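Long-range contact in protein NAGD (Escherichia coli, PDB 2C4N), which hydrolyses ribonucleoside 5'-monophosphates such as UMP to the nucleoside and phosphate, as a magnesium-dependent phosphatase of the HAD superfamily: residues K85-H97 against G117-A130. Sequence-based numbering, arbitrary orientation.
Sequences KKAYVVGEGALIH and GETRSYNWDMMHKA
Y88 and V90 on strand 86-90, an outermost strand of the four-stranded parallel sheet, and E92 just beyond its C-terminal end meet the loop and helix that follow the neighbouring strand 105-116, in the alpha/beta cap domain of this HAD phosphatase. The axes of strand 86-90 and helix 124-130 pass 9.3 Å apart at 145°. V90, the residue with most surface buried, sends its two methyls to different partners: CG1, anti to the backbone N, reaches the edge of the Y122 ring at CD1, 3.5 Å away, while CG2 turns to A130 CB. V90 O accepts a hydrogen bond from G117 N, 2.8 Å long and almost straight (N-H...O 177°). Y88 reaches over the helix, its side chain crossing that of K129 at about a right angle, with Y88 CZ 3.8 Å from K129 CB and Y88 OH 3.3 Å from M126 CA; F133, one turn further on, meets the same ring. The K129 ammonium group itself pairs with D108. E92 extends beyond CG across T119, whose OG1 accepts from S121 N in an ST turn. At its end, E92 OE2 receives R120 N at 3.1 Å, the donor standing 52° out of the carboxylate plane.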
loop_
_atom_site.group_PDB
_atom_site.type_symbol
_atom_site.label_atom_id
_atom_site.label_comp_id
_atom_site.label_asym_id
_atom_site.label_seq_id
_atom_site.Cartn_x
_atom_site.Cartn_y
_atom_site.Cartn_z
ATOM N N LYS A 85 -19.654 16.329 20.854
ATOM C CA LYS A 85 -19.338 17.656 20.350
ATOM C C LYS A 85 -17.997 18.168 20.844
ATOM O O LYS A 85 -17.810 19.367 21.021
ATOM C CB LYS A 85 -20.450 18.639 20.730
ATOM C CG LYS A 85 -21.741 18.440 19.949
ATOM C CD LYS A 85 -21.484 18.590 18.456
ATOM C CE LYS A 85 -22.733 18.335 17.624
ATOM N NZ LYS A 85 -23.349 19.586 17.097
ATOM N N LYS A 86 -17.074 17.244 21.084
ATOM C CA LYS A 86 -15.731 17.591 21.532
ATOM C C LYS A 86 -14.750 17.079 20.494
ATOM O O LYS A 86 -14.789 15.906 20.124
ATOM C CB LYS A 86 -15.425 16.958 22.889
ATOM C CG LYS A 86 -16.057 17.671 24.068
ATOM C CD LYS A 86 -15.503 17.145 25.383
ATOM C CE LYS A 86 -15.954 18.001 26.561
ATOM N NZ LYS A 86 -17.434 17.997 26.729
ATOM N N ALA A 87 -13.868 17.951 20.021
ATOM C CA ALA A 87 -12.914 17.539 19.010
ATOM C C ALA A 87 -11.544 18.175 19.142
ATOM O O ALA A 87 -11.413 19.327 19.558
ATOM C CB ALA A 87 -13.476 17.847 17.622
ATOM N N TYR A 88 -10.519 17.402 18.806
ATOM C CA TYR A 88 -9.168 17.924 18.797
ATOM C C TYR A 88 -9.000 18.232 17.314
ATOM O O TYR A 88 -9.130 17.340 16.468
ATOM C CB TYR A 88 -8.146 16.877 19.245
ATOM C CG TYR A 88 -6.731 17.364 19.059
ATOM C CD1 TYR A 88 -5.909 16.818 18.073
ATOM C CD2 TYR A 88 -6.234 18.422 19.819
ATOM C CE1 TYR A 88 -4.630 17.318 17.844
ATOM C CE2 TYR A 88 -4.957 18.932 19.598
ATOM C CZ TYR A 88 -4.161 18.376 18.608
ATOM O OH TYR A 88 -2.906 18.892 18.372
ATOM N N VAL A 89 -8.734 19.492 16.994
ATOM C CA VAL A 89 -8.613 19.890 15.606
ATOM C C VAL A 89 -7.215 20.280 15.170
ATOM O O VAL A 89 -6.517 21.034 15.848
ATOM C CB VAL A 89 -9.571 21.068 15.288
ATOM C CG1 VAL A 89 -9.466 21.459 13.820
ATOM C CG2 VAL A 89 -11.004 20.676 15.633
ATOM N N VAL A 90 -6.809 19.728 14.034
ATOM C CA VAL A 90 -5.522 20.036 13.434
ATOM C C VAL A 90 -5.928 20.851 12.215
ATOM O O VAL A 90 -6.192 20.310 11.147
ATOM C CB VAL A 90 -4.776 18.761 12.981
ATOM C CG1 VAL A 90 -3.489 19.138 12.254
ATOM C CG2 VAL A 90 -4.457 17.885 14.190
ATOM N N GLY A 91 -6.018 22.162 12.393
ATOM C CA GLY A 91 -6.421 23.019 11.295
ATOM C C GLY A 91 -6.543 24.443 11.784
ATOM O O GLY A 91 -6.265 24.722 12.947
ATOM N N GLU A 92 -6.969 25.347 10.911
ATOM C CA GLU A 92 -7.087 26.743 11.306
ATOM C C GLU A 92 -8.079 27.488 10.436
ATOM O O GLU A 92 -8.495 26.993 9.392
ATOM C CB GLU A 92 -5.714 27.419 11.208
ATOM C CG GLU A 92 -5.173 27.528 9.770
ATOM C CD GLU A 92 -3.711 27.968 9.704
ATOM O OE1 GLU A 92 -3.196 28.485 10.718
ATOM O OE2 GLU A 92 -3.075 27.804 8.635
ATOM N N GLY A 93 -8.453 28.682 10.879
ATOM C CA GLY A 93 -9.365 29.510 10.118
ATOM C C GLY A 93 -10.788 29.026 9.923
ATOM O O GLY A 93 -11.491 28.711 10.883
ATOM N N ALA A 94 -11.204 28.990 8.660
ATOM C CA ALA A 94 -12.552 28.590 8.261
ATOM C C ALA A 94 -13.109 27.364 8.969
ATOM O O ALA A 94 -14.210 27.410 9.516
ATOM C CB ALA A 94 -12.591 28.379 6.756
ATOM N N LEU A 95 -12.360 26.264 8.947
ATOM C CA LEU A 95 -12.806 25.028 9.588
ATOM C C LEU A 95 -13.129 25.228 11.068
ATOM O O LEU A 95 -14.156 24.756 11.561
ATOM C CB LEU A 95 -11.737 23.942 9.451
ATOM C CG LEU A 95 -12.042 22.614 10.161
ATOM C CD1 LEU A 95 -13.290 21.975 9.551
ATOM C CD2 LEU A 95 -10.845 21.671 10.044
ATOM N N ILE A 96 -12.246 25.929 11.772
ATOM C CA ILE A 96 -12.440 26.174 13.197
ATOM C C ILE A 96 -13.750 26.910 13.467
ATOM O O ILE A 96 -14.533 26.503 14.326
ATOM C CB ILE A 96 -11.272 27.004 13.789
ATOM C CG1 ILE A 96 -9.945 26.257 13.605
ATOM C CG2 ILE A 96 -11.527 27.279 15.271
ATOM C CD1 ILE A 96 -9.840 24.961 14.391
ATOM N N HIS A 97 -13.984 27.992 12.735
ATOM C CA HIS A 97 -15.199 28.772 12.918
ATOM C C HIS A 97 -16.446 27.953 12.598
ATOM O O HIS A 97 -17.454 28.046 13.300
ATOM C CB HIS A 97 -15.162 30.023 12.043
ATOM C CG HIS A 97 -16.225 31.017 12.384
ATOM N ND1 HIS A 97 -16.252 31.690 13.586
ATOM C CD2 HIS A 97 -17.323 31.420 11.702
ATOM C CE1 HIS A 97 -17.323 32.464 13.630
ATOM N NE2 HIS A 97 -17.988 32.318 12.500
ATOM N N GLY A 117 -7.669 19.255 8.966
ATOM C CA GLY A 117 -7.947 20.063 7.792
ATOM C C GLY A 117 -6.592 20.490 7.264
ATOM O O GLY A 117 -5.785 19.650 6.872
ATOM N N GLU A 118 -6.340 21.793 7.261
ATOM C CA GLU A 118 -5.061 22.330 6.820
ATOM C C GLU A 118 -4.607 23.447 7.755
ATOM O O GLU A 118 -5.410 24.261 8.216
ATOM C CB GLU A 118 -5.160 22.865 5.387
ATOM C CG GLU A 118 -4.108 23.915 5.038
ATOM C CD GLU A 118 -2.691 23.368 4.913
ATOM O OE1 GLU A 118 -2.306 22.457 5.679
ATOM O OE2 GLU A 118 -1.943 23.873 4.046
ATOM N N THR A 119 -3.315 23.467 8.050
ATOM C CA THR A 119 -2.761 24.508 8.900
ATOM C C THR A 119 -1.259 24.555 8.703
ATOM O O THR A 119 -0.581 23.535 8.797
ATOM C CB THR A 119 -3.074 24.275 10.392
ATOM O OG1 THR A 119 -2.364 25.244 11.176
ATOM C CG2 THR A 119 -2.666 22.870 10.824
ATOM N N ARG A 120 -0.743 25.742 8.410
ATOM C CA ARG A 120 0.685 25.901 8.201
ATOM C C ARG A 120 1.430 25.870 9.522
ATOM O O ARG A 120 2.649 26.017 9.553
ATOM C CB ARG A 120 0.978 27.217 7.486
ATOM C CG ARG A 120 0.418 27.331 6.082
ATOM C CD ARG A 120 1.083 28.508 5.406
ATOM N NE ARG A 120 0.756 28.641 3.993
ATOM C CZ ARG A 120 1.453 29.390 3.147
ATOM N NH1 ARG A 120 2.510 30.063 3.580
ATOM N NH2 ARG A 120 1.096 29.473 1.874
ATOM N N SER A 121 0.687 25.698 10.612
ATOM C CA SER A 121 1.272 25.630 11.946
ATOM C C SER A 121 1.440 24.179 12.372
ATOM O O SER A 121 1.888 23.899 13.482
ATOM C CB SER A 121 0.392 26.360 12.962
ATOM O OG SER A 121 0.462 27.764 12.774
ATOM N N TYR A 122 1.068 23.260 11.485
ATOM C CA TYR A 122 1.179 21.828 11.760
ATOM C C TYR A 122 2.581 21.518 12.277
ATOM O O TYR A 122 3.575 21.958 11.692
ATOM C CB TYR A 122 0.936 21.025 10.481
ATOM C CG TYR A 122 0.952 19.517 10.657
ATOM C CD1 TYR A 122 -0.071 18.864 11.338
ATOM C CD2 TYR A 122 1.965 18.740 10.096
ATOM C CE1 TYR A 122 -0.090 17.465 11.454
ATOM C CE2 TYR A 122 1.955 17.346 10.204
ATOM C CZ TYR A 122 0.924 16.718 10.882
ATOM O OH TYR A 122 0.908 15.346 10.985
ATOM N N ASN A 123 2.664 20.759 13.367
ATOM C CA ASN A 123 3.962 20.407 13.925
ATOM C C ASN A 123 3.966 19.059 14.633
ATOM O O ASN A 123 2.946 18.374 14.713
ATOM C CB ASN A 123 4.451 21.502 14.892
ATOM C CG ASN A 123 3.517 21.708 16.069
ATOM O OD1 ASN A 123 2.767 20.813 16.450
ATOM N ND2 ASN A 123 3.573 22.896 16.662
ATOM N N TRP A 124 5.139 18.700 15.139
ATOM C CA TRP A 124 5.373 17.455 15.858
ATOM C C TRP A 124 4.351 17.231 16.975
ATOM O O TRP A 124 3.836 16.127 17.149
ATOM C CB TRP A 124 6.788 17.492 16.444
ATOM C CG TRP A 124 7.318 16.177 16.926
ATOM C CD1 TRP A 124 8.085 15.295 16.223
ATOM C CD2 TRP A 124 7.162 15.619 18.237
ATOM N NE1 TRP A 124 8.420 14.223 17.015
ATOM C CE2 TRP A 124 7.861 14.394 18.255
ATOM C CE3 TRP A 124 6.492 16.031 19.394
ATOM C CZ2 TRP A 124 7.921 13.580 19.396
ATOM C CZ3 TRP A 124 6.549 15.222 20.529
ATOM C CH2 TRP A 124 7.255 14.009 20.517
ATOM N N ASP A 125 4.066 18.282 17.734
ATOM C CA ASP A 125 3.107 18.175 18.832
ATOM C C ASP A 125 1.699 17.811 18.366
ATOM O O ASP A 125 1.041 16.970 18.972
ATOM C CB ASP A 125 3.072 19.479 19.635
ATOM C CG ASP A 125 4.367 19.734 20.383
ATOM O OD1 ASP A 125 4.777 18.860 21.178
ATOM O OD2 ASP A 125 4.972 20.809 20.181
ATOM N N MET A 126 1.237 18.444 17.296
ATOM C CA MET A 126 -0.090 18.158 16.759
ATOM C C MET A 126 -0.163 16.731 16.237
ATOM O O MET A 126 -1.136 16.024 16.473
ATOM C CB MET A 126 -0.429 19.130 15.628
ATOM C CG MET A 126 -0.687 20.556 16.077
ATOM S SD MET A 126 -1.244 21.563 14.696
ATOM C CE MET A 126 -0.640 23.179 15.178
ATOM N N MET A 127 0.873 16.310 15.519
ATOM C CA MET A 127 0.903 14.954 14.979
ATOM C C MET A 127 0.848 13.961 16.134
ATOM O O MET A 127 0.132 12.963 16.081
ATOM C CB MET A 127 2.184 14.724 14.171
ATOM C CG MET A 127 2.199 13.406 13.414
ATOM S SD MET A 127 3.806 12.943 12.737
ATOM C CE MET A 127 4.126 14.283 11.611
ATOM N N HIS A 128 1.613 14.255 17.180
ATOM C CA HIS A 128 1.678 13.412 18.367
ATOM C C HIS A 128 0.312 13.271 19.032
ATOM O O HIS A 128 -0.175 12.162 19.242
ATOM C CB HIS A 128 2.682 14.004 19.366
ATOM C CG HIS A 128 2.703 13.309 20.692
ATOM N ND1 HIS A 128 2.908 13.981 21.878
ATOM C CD2 HIS A 128 2.554 12.005 21.020
ATOM C CE1 HIS A 128 2.881 13.121 22.880
ATOM N NE2 HIS A 128 2.668 11.915 22.386
ATOM N N LYS A 129 -0.305 14.398 19.369
ATOM C CA LYS A 129 -1.611 14.371 20.020
ATOM C C LYS A 129 -2.678 13.710 19.166
ATOM O O LYS A 129 -3.452 12.892 19.659
ATOM C CB LYS A 129 -2.062 15.784 20.388
ATOM C CG LYS A 129 -1.218 16.466 21.451
ATOM C CD LYS A 129 -1.914 17.737 21.918
ATOM C CE LYS A 129 -1.015 18.607 22.775
ATOM N NZ LYS A 129 -1.720 19.865 23.170
ATOM N N ALA A 130 -2.726 14.068 17.889
ATOM C CA ALA A 130 -3.713 13.485 16.985
ATOM C C ALA A 130 -3.534 11.972 16.922
ATOM O O ALA A 130 -4.501 11.220 17.003
ATOM C CB ALA A 130 -3.571 14.095 15.585
HETATM O O HOH W 1 -3.093 25.478 13.683
HETATM O O HOH W 2 -8.406 23.874 8.201
HETATM O O HOH W 3 -6.680 26.383 6.536
#